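Local coordinates for protein-tyrosine phosphatase mitochondrial 1 (Mus musculus, PDB 3RGO) that removes a phosphate from phosphatidylglycerophosphate to give phosphatidylglycerol, a step on the way to the mitochondrial phospholipid cardiolipin, at residues 67-72 with 103-108; 94-97 with 101-104. One frame throughout, in Å; residues are numbered along the deposited sequence.

Interaction 1. Residues 67-72 with 103-108; sequences TGVPTL and SATMVA. With SO4 (sulfate ion), chain C; SO4 (sulfate ion), chain B.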
loop_
_atom_site.group_PDB
_atom_site.type_symbol
_atom_site.label_atom_id
_atom_site.label_comp_id
_atom_site.label_asym_id
_atom_site.label_seq_id
_atom_site.Cartn_x
_atom_site.Cartn_y
_atom_site.Cartn_z
ATOM N N THR A 67 6.436 13.583 -7.027
ATOM C CA THR A 67 5.104 13.193 -7.479
ATOM C C THR A 67 4.232 12.664 -6.345
ATOM O O THR A 67 3.025 12.916 -6.308
ATOM C CB THR A 67 5.185 12.140 -8.605
ATOM O OG1 THR A 67 5.606 12.780 -9.819
ATOM C CG2 THR A 67 3.834 11.474 -8.824
ATOM N N GLY A 68 4.848 11.936 -5.420
ATOM C CA GLY A 68 4.120 11.329 -4.324
ATOM C C GLY A 68 3.522 9.992 -4.726
ATOM O O GLY A 68 2.857 9.344 -3.923
ATOM N N VAL A 69 3.759 9.583 -5.974
ATOM C CA VAL A 69 3.237 8.316 -6.487
ATOM C C VAL A 69 4.296 7.604 -7.318
ATOM O O VAL A 69 5.065 8.251 -8.033
ATOM C CB VAL A 69 2.002 8.532 -7.399
ATOM C CG1 VAL A 69 1.372 7.202 -7.778
ATOM C CG2 VAL A 69 0.984 9.410 -6.717
ATOM N N PRO A 70 4.348 6.267 -7.220
ATOM C CA PRO A 70 5.239 5.495 -8.091
ATOM C C PRO A 70 4.835 5.661 -9.550
ATOM O O PRO A 70 3.867 6.363 -9.859
ATOM C CB PRO A 70 4.985 4.045 -7.664
ATOM C CG PRO A 70 4.391 4.134 -6.296
ATOM C CD PRO A 70 3.623 5.414 -6.260
ATOM N N THR A 71 5.573 5.021 -10.445
ATOM C CA THR A 71 5.145 4.945 -11.827
ATOM C C THR A 71 3.909 4.059 -11.880
ATOM O O THR A 71 3.609 3.339 -10.925
ATOM C CB THR A 71 6.221 4.314 -12.716
ATOM O OG1 THR A 71 6.608 3.049 -12.161
ATOM C CG2 THR A 71 7.440 5.224 -12.813
ATOM N N LEU A 72 3.192 4.118 -12.993
ATOM C CA LEU A 72 2.086 3.201 -13.235
ATOM C C LEU A 72 2.562 1.768 -13.032
ATOM O O LEU A 72 1.883 0.963 -12.401
ATOM C CB LEU A 72 1.575 3.361 -14.669
ATOM C CG LEU A 72 0.278 4.138 -14.926
ATOM C CD1 LEU A 72 -0.346 4.664 -13.640
ATOM C CD2 LEU A 72 0.495 5.261 -15.948
ATOM N N SER A 103 1.300 6.341 0.849
ATOM C CA SER A 103 0.837 5.000 1.162
ATOM C C SER A 103 -0.670 4.877 0.927
ATOM O O SER A 103 -1.161 3.833 0.487
ATOM C CB SER A 103 1.229 4.623 2.597
ATOM O OG SER A 103 0.790 5.602 3.516
ATOM N N ALA A 104 -1.397 5.953 1.213
ATOM C CA ALA A 104 -2.826 6.016 0.926
ATOM C C ALA A 104 -3.095 5.872 -0.575
ATOM O O ALA A 104 -4.052 5.223 -0.989
ATOM C CB ALA A 104 -3.411 7.322 1.444
ATOM N N THR A 105 -2.237 6.475 -1.385
ATOM C CA THR A 105 -2.380 6.411 -2.837
ATOM C C THR A 105 -2.208 4.980 -3.353
ATOM O O THR A 105 -2.943 4.529 -4.241
ATOM C CB THR A 105 -1.377 7.357 -3.516
ATOM O OG1 THR A 105 -1.651 8.701 -3.100
ATOM C CG2 THR A 105 -1.484 7.264 -5.032
ATOM N N MET A 106 -1.239 4.269 -2.784
ATOM C CA MET A 106 -0.995 2.868 -3.134
ATOM C C MET A 106 -2.219 2.019 -2.826
ATOM O O MET A 106 -2.648 1.197 -3.648
ATOM C CB MET A 106 0.224 2.331 -2.370
ATOM C CG MET A 106 0.570 0.864 -2.668
ATOM S SD MET A 106 1.248 0.600 -4.343
ATOM C CE MET A 106 2.628 1.737 -4.319
ATOM N N VAL A 107 -2.776 2.215 -1.634
ATOM C CA VAL A 107 -3.981 1.493 -1.234
ATOM C C VAL A 107 -5.155 1.867 -2.139
ATOM O O VAL A 107 -5.975 1.014 -2.476
ATOM C CB VAL A 107 -4.341 1.723 0.262
ATOM C CG1 VAL A 107 -5.691 1.097 0.590
ATOM C CG2 VAL A 107 -3.249 1.152 1.181
ATOM N N ALA A 108 -5.227 3.137 -2.535
ATOM C CA ALA A 108 -6.250 3.591 -3.472
ATOM C C ALA A 108 -6.194 2.807 -4.775
ATOM O O ALA A 108 -7.225 2.409 -5.312
ATOM C CB ALA A 108 -6.108 5.103 -3.749
HETATM S S SO4 C . 7.839 12.532 -3.269
HETATM O O1 SO4 C . 7.637 11.745 -4.486
HETATM O O2 SO4 C . 6.632 13.310 -2.982
HETATM O O3 SO4 C . 8.120 11.627 -2.154
HETATM O O4 SO4 C . 8.974 13.436 -3.454
HETATM S S SO4 B . 2.814 9.077 3.648
HETATM O O1 SO4 B . 3.021 9.998 2.535
HETATM O O2 SO4 B . 1.783 9.595 4.543
HETATM O O3 SO4 B . 2.409 7.777 3.129
HETATM O O4 SO4 B . 4.056 8.935 4.405
#
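Val69 and Pro70, in the loop after strand 57-61, set their carbons against Thr105 and Met106, two successive residues of helix 102-115. Just before them, Gly68 turns the chain with a phi of 84°, where a beta carbon would collide with the preceding carbonyl oxygen; its N gives a hydrogen bond of 2.9 Å to O1 of the chain C sulfate, while its O is held by Gln139. Val69 then meets Thr105 at about a right angle, CG2 lying 3.7 Å from the Thr105 methyl CG2 and Val69 CG1 little farther from that same methyl. Thr105 can offer this carbon because its chi1 of -61° turns OG1 beside its own N, where it bonds to Ser101 O one turn back. At Pro70 the ring atom CG touches Met106 CE at 3.6 Å; the methionine chain, bent at chi2 and chi3, folds its methyl back to the ring, and Leu75 of helix 72-88 borders both. Thr71 ends the loop as N-cap of that helix, its OG1 bonded to Asn74 N. On the helix side, Ser103 grips O3 of the chain B sulfate with N (2.9 Å) and OG (2.7 Å). The chemistry is thus divided: directional bonds go to anions and to each segment's own surroundings, whereas loop and helix meet through carbon-to-carbon contacts alone.

Interaction 2. Residues 94-97 with 101-104; sequences VHCK and SRSA. With SO4 (sulfate ion), chain B; SO4 (sulfate ion), chain C.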
loop_
_atom_site.group_PDB
_atom_site.type_symbol
_atom_site.label_atom_id
_atom_site.label_comp_id
_atom_site.label_asym_id
_atom_site.label_seq_id
_atom_site.Cartn_x
_atom_site.Cartn_y
_atom_site.Cartn_z
ATOM N N VAL A 94 0.841 -1.782 4.276
ATOM C CA VAL A 94 1.278 -0.788 3.308
ATOM C C VAL A 94 1.629 0.497 4.035
ATOM O O VAL A 94 0.811 1.041 4.777
ATOM C CB VAL A 94 0.156 -0.497 2.272
ATOM C CG1 VAL A 94 0.628 0.486 1.219
ATOM C CG2 VAL A 94 -0.307 -1.787 1.618
ATOM N N HIS A 95 2.848 0.987 3.831
ATOM C CA HIS A 95 3.278 2.189 4.529
ATOM C C HIS A 95 4.278 3.032 3.767
ATOM O O HIS A 95 4.976 2.566 2.869
ATOM C CB HIS A 95 3.906 1.826 5.884
ATOM C CG HIS A 95 5.282 1.247 5.767
ATOM N ND1 HIS A 95 6.423 2.019 5.813
ATOM C CD2 HIS A 95 5.701 -0.029 5.584
ATOM C CE1 HIS A 95 7.485 1.245 5.672
ATOM N NE2 HIS A 95 7.073 -0.003 5.532
ATOM N N CYS A 96 4.338 4.297 4.157
ATOM C CA CYS A 96 5.472 5.141 3.863
ATOM C C CYS A 96 5.925 5.661 5.223
ATOM O O CYS A 96 6.514 4.914 6.011
ATOM C CB CYS A 96 5.082 6.277 2.916
ATOM S SG CYS A 96 6.484 7.259 2.342
ATOM N N LYS A 97 5.603 6.913 5.521
ATOM C CA LYS A 97 5.939 7.496 6.819
ATOM C C LYS A 97 4.727 7.587 7.739
ATOM O O LYS A 97 4.644 6.891 8.745
ATOM C CB LYS A 97 6.546 8.893 6.644
ATOM C CG LYS A 97 7.936 8.912 6.026
ATOM C CD LYS A 97 8.511 10.325 6.050
ATOM C CE LYS A 97 8.534 10.885 7.468
ATOM N NZ LYS A 97 9.028 12.296 7.519
ATOM N N SER A 101 -0.709 9.596 2.761
ATOM C CA SER A 101 -0.634 10.196 1.426
ATOM C C SER A 101 -0.074 9.260 0.353
ATOM O O SER A 101 -0.816 8.740 -0.480
ATOM C CB SER A 101 0.186 11.489 1.482
ATOM O OG SER A 101 0.227 12.137 0.223
ATOM N N ARG A 102 1.238 9.064 0.366
ATOM C CA ARG A 102 1.891 8.186 -0.599
ATOM C C ARG A 102 1.386 6.760 -0.407
ATOM O O ARG A 102 1.064 6.060 -1.368
ATOM C CB ARG A 102 3.411 8.250 -0.425
ATOM C CG ARG A 102 3.987 9.607 -0.780
ATOM C CD ARG A 102 5.339 9.842 -0.136
ATOM N NE ARG A 102 5.804 11.201 -0.384
ATOM C CZ ARG A 102 5.455 12.255 0.347
ATOM N NH1 ARG A 102 4.641 12.106 1.383
ATOM N NH2 ARG A 102 5.925 13.459 0.043
ATOM N N SER A 103 1.300 6.341 0.849
ATOM C CA SER A 103 0.837 5.000 1.162
ATOM C C SER A 103 -0.670 4.877 0.927
ATOM O O SER A 103 -1.161 3.833 0.487
ATOM C CB SER A 103 1.229 4.623 2.597
ATOM O OG SER A 103 0.790 5.602 3.516
ATOM N N ALA A 104 -1.397 5.953 1.213
ATOM C CA ALA A 104 -2.826 6.016 0.926
ATOM C C ALA A 104 -3.095 5.872 -0.575
ATOM O O ALA A 104 -4.052 5.223 -0.989
ATOM C CB ALA A 104 -3.411 7.322 1.444
HETATM S S SO4 B . 2.814 9.077 3.648
HETATM O O1 SO4 B . 3.021 9.998 2.535
HETATM O O2 SO4 B . 1.783 9.595 4.543
HETATM O O3 SO4 B . 2.409 7.777 3.129
HETATM O O4 SO4 B . 4.056 8.935 4.405
HETATM S S SO4 C . 7.839 12.532 -3.269
HETATM O O1 SO4 C . 7.637 11.745 -4.486
HETATM O O2 SO4 C . 6.632 13.310 -2.982
HETATM O O3 SO4 C . 8.120 11.627 -2.154
HETATM O O4 SO4 C . 8.974 13.436 -3.454
#
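Cys96, the first residue of the CX5R signature loop (P-loop) of cysteine-dependent phosphatases, packs against Ser103, the residue just after its arginine, and here the fit is tight. Ser103 CB rests 3.5 Å from Cys96 N and nearly as close to the carbonyl carbon of His95, while Val94 CG1 lies against Ser103 O. Cys96, predicted to be the phosphocysteine nucleophile, carries SG anti to its backbone N (chi1 -173°), which brings the sulfur alongside Arg102 CD at 3.8 Å. His95 steadies the turn from behind: its ND1 donates an almost straight bond in the ring plane to Cys96 O (2.9 Å, 175°), and its NE2 is tied to Thr34.

The outer side is polar and more exposed, filled by an anion rather than by side-chain packing. Lys97 N reaches O4 of the chain B sulfate at 2.8 Å, with Ala98 N and Arg100 N completing the cradle, but its side chain is exposed and runs past Glu38. Arg102, partly exposed, presents the edge of its guanidinium to two anions: NH1 bonds chain B O1 at 2.9 Å, an oxygen also held by Arg102 N, and NE bonds chain C O3, likewise at 2.9 Å. A leucine in its place would probably leave chain B O1 with one bond fewer and the chain C sulfate without its guanidinium partner. The whole contact links the end of strand 91-95, flanked by strands 9-12 and 29-35, to the start of helix 102-115.

In the fold
Along the chain the order is loop 67-72, then strand end 94-97, then residues 101-108, where both interactions finish on helix 102-115 and share Ser103 and Ala104. Their centres lie about 8 Å apart. Direct packing joins them: Gly68 O sits 3.4 Å from Arg102 CG, and Val94 CG1 touches Met106 and Val107. Interaction 2 closes the phosphate-binding loop between the sheet and the helix; interaction 1 sets against that helix a loop probably equivalent to the general-acid loop of related phosphatases. The two sulfates connect both contacts, one in the P-loop, consistent with the place of a substrate phosphate, the other between Gly68 and Arg102.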